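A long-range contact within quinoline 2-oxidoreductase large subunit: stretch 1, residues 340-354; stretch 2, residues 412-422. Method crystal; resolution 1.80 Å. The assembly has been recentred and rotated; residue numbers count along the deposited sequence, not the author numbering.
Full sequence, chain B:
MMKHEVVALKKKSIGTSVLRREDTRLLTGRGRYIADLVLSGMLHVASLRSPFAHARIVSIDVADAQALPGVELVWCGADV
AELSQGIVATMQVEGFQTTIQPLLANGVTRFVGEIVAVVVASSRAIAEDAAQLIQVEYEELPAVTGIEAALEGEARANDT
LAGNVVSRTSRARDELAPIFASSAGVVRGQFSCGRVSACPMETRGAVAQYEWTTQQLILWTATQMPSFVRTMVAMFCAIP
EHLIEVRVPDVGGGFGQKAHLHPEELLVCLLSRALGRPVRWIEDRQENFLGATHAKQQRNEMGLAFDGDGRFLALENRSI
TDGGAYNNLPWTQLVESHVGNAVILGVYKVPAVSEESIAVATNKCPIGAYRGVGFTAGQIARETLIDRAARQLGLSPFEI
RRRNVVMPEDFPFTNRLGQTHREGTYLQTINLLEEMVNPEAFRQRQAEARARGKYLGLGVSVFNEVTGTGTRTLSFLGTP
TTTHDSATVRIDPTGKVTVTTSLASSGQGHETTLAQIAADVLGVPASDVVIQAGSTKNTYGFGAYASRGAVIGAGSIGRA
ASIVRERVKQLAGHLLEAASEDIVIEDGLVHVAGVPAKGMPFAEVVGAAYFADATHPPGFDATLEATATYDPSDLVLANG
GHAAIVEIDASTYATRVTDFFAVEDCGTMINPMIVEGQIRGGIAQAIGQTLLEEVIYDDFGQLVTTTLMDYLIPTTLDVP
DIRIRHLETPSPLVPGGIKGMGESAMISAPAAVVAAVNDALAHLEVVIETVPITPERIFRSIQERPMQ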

# COMPACT_ATOMS: atom_id res chain seq x y z
N GLY B 340 -38.67 -10.15 10.62
CA GLY B 340 -39.83 -9.49 10.03
C GLY B 340 -41.05 -9.54 10.94
O GLY B 340 -41.72 -8.52 11.15
N ASN B 341 -41.34 -10.71 11.49
CA ASN B 341 -42.49 -10.85 12.38
C ASN B 341 -42.35 -10.05 13.66
O ASN B 341 -43.35 -9.67 14.28
CB ASN B 341 -42.74 -12.33 12.72
CG ASN B 341 -43.53 -13.05 11.65
OD1 ASN B 341 -44.09 -14.12 11.88
ND2 ASN B 341 -43.58 -12.47 10.45
N ALA B 342 -41.12 -9.78 14.07
CA ALA B 342 -40.90 -9.01 15.29
C ALA B 342 -41.48 -7.60 15.17
O ALA B 342 -41.93 -7.02 16.15
CB ALA B 342 -39.42 -8.93 15.62
N VAL B 343 -41.48 -7.05 13.96
CA VAL B 343 -42.00 -5.70 13.74
C VAL B 343 -43.24 -5.69 12.86
O VAL B 343 -43.56 -4.67 12.24
CB VAL B 343 -40.93 -4.79 13.09
CG1 VAL B 343 -39.69 -4.69 13.98
CG2 VAL B 343 -40.56 -5.33 11.72
N ILE B 344 -43.95 -6.81 12.81
CA ILE B 344 -45.14 -6.94 11.97
C ILE B 344 -46.28 -5.95 12.26
O ILE B 344 -47.09 -5.66 11.38
CB ILE B 344 -45.69 -8.40 12.04
CG1 ILE B 344 -46.59 -8.68 10.83
CG2 ILE B 344 -46.49 -8.60 13.33
CD1 ILE B 344 -45.82 -8.82 9.53
N LEU B 345 -46.35 -5.43 13.48
CA LEU B 345 -47.40 -4.48 13.83
C LEU B 345 -47.04 -3.07 13.38
O LEU B 345 -47.89 -2.18 13.35
CB LEU B 345 -47.66 -4.48 15.34
CG LEU B 345 -48.12 -5.82 15.91
CD1 LEU B 345 -48.40 -5.68 17.40
CD2 LEU B 345 -49.36 -6.28 15.17
N GLY B 346 -45.77 -2.89 13.05
CA GLY B 346 -45.31 -1.60 12.61
C GLY B 346 -45.71 -0.44 13.51
O GLY B 346 -45.41 -0.41 14.71
N VAL B 347 -46.42 0.50 12.92
CA VAL B 347 -46.84 1.73 13.58
C VAL B 347 -48.23 1.69 14.22
O VAL B 347 -48.69 2.68 14.81
CB VAL B 347 -46.77 2.85 12.51
CG1 VAL B 347 -48.13 3.42 12.21
CG2 VAL B 347 -45.77 3.89 12.91
N TYR B 348 -48.88 0.53 14.15
CA TYR B 348 -50.25 0.40 14.63
C TYR B 348 -50.51 -0.29 15.96
O TYR B 348 -49.69 -1.06 16.45
CB TYR B 348 -51.07 -0.31 13.55
CG TYR B 348 -50.81 0.24 12.16
CD1 TYR B 348 -51.47 1.38 11.71
CD2 TYR B 348 -49.89 -0.37 11.31
CE1 TYR B 348 -51.22 1.90 10.43
CE2 TYR B 348 -49.63 0.14 10.04
CZ TYR B 348 -50.30 1.27 9.61
OH TYR B 348 -50.03 1.77 8.35
N LYS B 349 -51.67 0.01 16.53
CA LYS B 349 -52.11 -0.58 17.78
C LYS B 349 -53.05 -1.73 17.44
O LYS B 349 -54.16 -1.53 16.95
CB LYS B 349 -52.81 0.48 18.64
CG LYS B 349 -51.88 1.60 19.10
CD LYS B 349 -52.55 2.57 20.07
CE LYS B 349 -53.58 3.45 19.39
NZ LYS B 349 -54.17 4.45 20.33
N VAL B 350 -52.59 -2.96 17.69
CA VAL B 350 -53.37 -4.16 17.42
C VAL B 350 -53.30 -4.98 18.71
O VAL B 350 -52.27 -5.56 19.03
CB VAL B 350 -52.75 -4.98 16.26
CG1 VAL B 350 -53.66 -6.15 15.90
CG2 VAL B 350 -52.53 -4.08 15.04
N PRO B 351 -54.42 -5.05 19.45
CA PRO B 351 -54.50 -5.78 20.72
C PRO B 351 -54.30 -7.29 20.72
O PRO B 351 -53.77 -7.84 21.68
CB PRO B 351 -55.88 -5.38 21.25
CG PRO B 351 -56.67 -5.25 19.99
CD PRO B 351 -55.73 -4.50 19.07
N ALA B 352 -54.73 -7.97 19.66
CA ALA B 352 -54.57 -9.43 19.60
C ALA B 352 -53.72 -9.84 18.40
O ALA B 352 -54.03 -9.49 17.26
CB ALA B 352 -55.94 -10.10 19.52
N VAL B 353 -52.67 -10.61 18.67
CA VAL B 353 -51.77 -11.05 17.61
C VAL B 353 -51.38 -12.52 17.72
O VAL B 353 -51.18 -13.06 18.81
CB VAL B 353 -50.47 -10.22 17.62
CG1 VAL B 353 -49.55 -10.66 16.47
CG2 VAL B 353 -50.80 -8.74 17.51
N SER B 354 -51.27 -13.17 16.57
CA SER B 354 -50.86 -14.56 16.51
C SER B 354 -49.98 -14.71 15.28
O SER B 354 -50.46 -14.59 14.15
CB SER B 354 -52.06 -15.49 16.40
OG SER B 354 -51.63 -16.84 16.31
N PRO B 412 -45.10 7.22 25.90
CA PRO B 412 -44.54 5.96 25.39
C PRO B 412 -45.60 4.88 25.33
O PRO B 412 -46.45 4.78 26.22
CB PRO B 412 -43.45 5.65 26.41
CG PRO B 412 -44.07 6.14 27.69
CD PRO B 412 -44.66 7.48 27.28
N PHE B 413 -45.55 4.06 24.29
CA PHE B 413 -46.53 2.99 24.11
C PHE B 413 -45.87 1.67 23.72
O PHE B 413 -45.09 1.61 22.77
CB PHE B 413 -47.53 3.40 23.02
CG PHE B 413 -48.59 2.37 22.77
CD1 PHE B 413 -49.70 2.28 23.60
CD2 PHE B 413 -48.46 1.47 21.72
CE1 PHE B 413 -50.66 1.29 23.39
CE2 PHE B 413 -49.41 0.48 21.50
CZ PHE B 413 -50.52 0.39 22.34
N THR B 414 -46.19 0.60 24.45
CA THR B 414 -45.64 -0.72 24.14
C THR B 414 -46.71 -1.58 23.48
O THR B 414 -47.75 -1.86 24.08
CB THR B 414 -45.13 -1.44 25.41
OG1 THR B 414 -44.10 -0.65 26.03
CG2 THR B 414 -44.55 -2.80 25.06
N ASN B 415 -46.47 -2.00 22.24
CA ASN B 415 -47.46 -2.81 21.54
C ASN B 415 -47.45 -4.27 21.97
O ASN B 415 -46.64 -4.69 22.79
CB ASN B 415 -47.29 -2.70 20.01
CG ASN B 415 -46.02 -3.34 19.50
OD1 ASN B 415 -45.45 -4.24 20.13
ND2 ASN B 415 -45.57 -2.90 18.33
N ARG B 416 -48.39 -5.03 21.42
CA ARG B 416 -48.53 -6.45 21.75
C ARG B 416 -47.26 -7.28 21.59
O ARG B 416 -47.08 -8.27 22.31
CB ARG B 416 -49.65 -7.06 20.90
CG ARG B 416 -49.84 -8.56 21.10
CD ARG B 416 -50.40 -8.89 22.48
NE ARG B 416 -50.53 -10.34 22.67
CZ ARG B 416 -49.51 -11.16 22.91
NH1 ARG B 416 -49.73 -12.46 23.05
NH2 ARG B 416 -48.28 -10.68 23.04
N LEU B 417 -46.39 -6.90 20.66
CA LEU B 417 -45.17 -7.66 20.43
C LEU B 417 -43.95 -7.12 21.19
O LEU B 417 -42.81 -7.48 20.88
CB LEU B 417 -44.87 -7.75 18.93
CG LEU B 417 -45.94 -8.50 18.12
CD1 LEU B 417 -45.51 -8.57 16.67
CD2 LEU B 417 -46.13 -9.90 18.68
N GLY B 418 -44.20 -6.26 22.17
CA GLY B 418 -43.12 -5.73 22.98
C GLY B 418 -42.27 -4.60 22.44
O GLY B 418 -41.19 -4.36 22.95
N GLN B 419 -42.73 -3.90 21.40
CA GLN B 419 -41.95 -2.79 20.89
C GLN B 419 -42.50 -1.52 21.52
O GLN B 419 -43.69 -1.24 21.44
CB GLN B 419 -42.03 -2.67 19.36
CG GLN B 419 -41.07 -1.61 18.81
CD GLN B 419 -41.19 -1.40 17.30
OE1 GLN B 419 -42.20 -0.92 16.80
NE2 GLN B 419 -40.13 -1.76 16.57
N THR B 420 -41.62 -0.76 22.17
CA THR B 420 -42.05 0.48 22.81
C THR B 420 -41.76 1.69 21.93
O THR B 420 -40.62 1.92 21.54
CB THR B 420 -41.34 0.67 24.17
OG1 THR B 420 -41.62 -0.45 25.02
CG2 THR B 420 -41.82 1.95 24.86
N HIS B 421 -42.80 2.44 21.62
CA HIS B 421 -42.66 3.65 20.80
C HIS B 421 -42.45 4.81 21.77
O HIS B 421 -43.26 5.01 22.69
CB HIS B 421 -43.93 3.88 19.97
CG HIS B 421 -44.34 2.71 19.13
ND1 HIS B 421 -44.96 1.59 19.65
CD2 HIS B 421 -44.22 2.49 17.80
CE1 HIS B 421 -45.21 0.74 18.67
NE2 HIS B 421 -44.77 1.26 17.54
N ARG B 422 -41.38 5.58 21.57
CA ARG B 422 -41.07 6.69 22.47
C ARG B 422 -41.14 8.09 21.85
O ARG B 422 -41.58 9.03 22.51
CB ARG B 422 -39.70 6.46 23.11
CG ARG B 422 -39.66 5.18 23.95
CD ARG B 422 -38.33 5.00 24.67
NE ARG B 422 -38.33 3.74 25.42
CZ ARG B 422 -39.02 3.53 26.53
NH1 ARG B 422 -38.96 2.35 27.13
NH2 ARG B 422 -39.75 4.50 27.07
O HOH W 1 -41.42 -8.05 18.66
O HOH W 2 -47.02 -0.93 16.95
O HOH W 3 -43.89 -2.55 15.59
O HOH W 4 -50.37 -3.88 19.68

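The second stretch is a small hairpin, and its tip supplies the principal bump. Strands 413-414 and 420-421 pair, and a type I turn from Asn-415 to Gly-418 thrusts Leu-417 toward the first stretch. Leu-417, the residue most covered by the other stretch, occupies a hollow walled by the end of a helix, the turn after it and a strand: Leu-417 CD1 lies 3.4 Å from Asn-341 O and 3.5 Å from Ile-344 CG2, Leu-417 CG 3.8 Å from Leu-345 CD1, and Leu-417 CD2 4.1 Å from Val-353 CG1. A branched aliphatic side chain suits the place, since its two methyls reach different walls. In all, 611 Å² is buried between the stretches, both sides summed.

Leu-345, itself buried, is the answering bump. Leu-345 CD1 also sits 3.9 Å from Asn-415 CG and 4.0 Å from Arg-416 CB, so it fits among three consecutive residues of the turn. Arg-416 contributes its aliphatic stem, Arg-416 CG lying 3.7 Å from Val-353 CG2, while its guanidinium finds hydrogen bonds elsewhere in the structure. Farther along, Lys-349 lays its CD methylene over one face of the Phe-413 ring, Lys-349 CD 4.1 Å from the Phe-413 centroid in a CH-pi contact; Lys-349 CG packs 3.6 Å from Phe-413 CE2.

Direct polar contact is sparse: the one hydrogen bond across the stretches, His-421 NE2 to Gly-346 O, is weak at 3.3 Å. The ring is held from behind by His-421 ND1, which donates to Phe-413 O at 3.1 Å. Gly-346 suits its turn because its positive phi favours glycine.

Water fills the hollows that side chains leave. Water 2 donates to Gly-346 O (2.8 Å) and Tyr-348 O (2.7 Å); water 3 links Gly-346 O (2.8 Å) to Gln-419 OE1 (2.6 Å); water 4 joins Val-350 O (2.6 Å) to Arg-416 N (2.9 Å). Buried Asn-415 suits this junction: while Asn-415 ND2 donates to water 2 (2.8 Å) and, weakly, to water 3, Asn-415 OD1 accepts from Gln-419 N at 3.0 Å, bracing the turn.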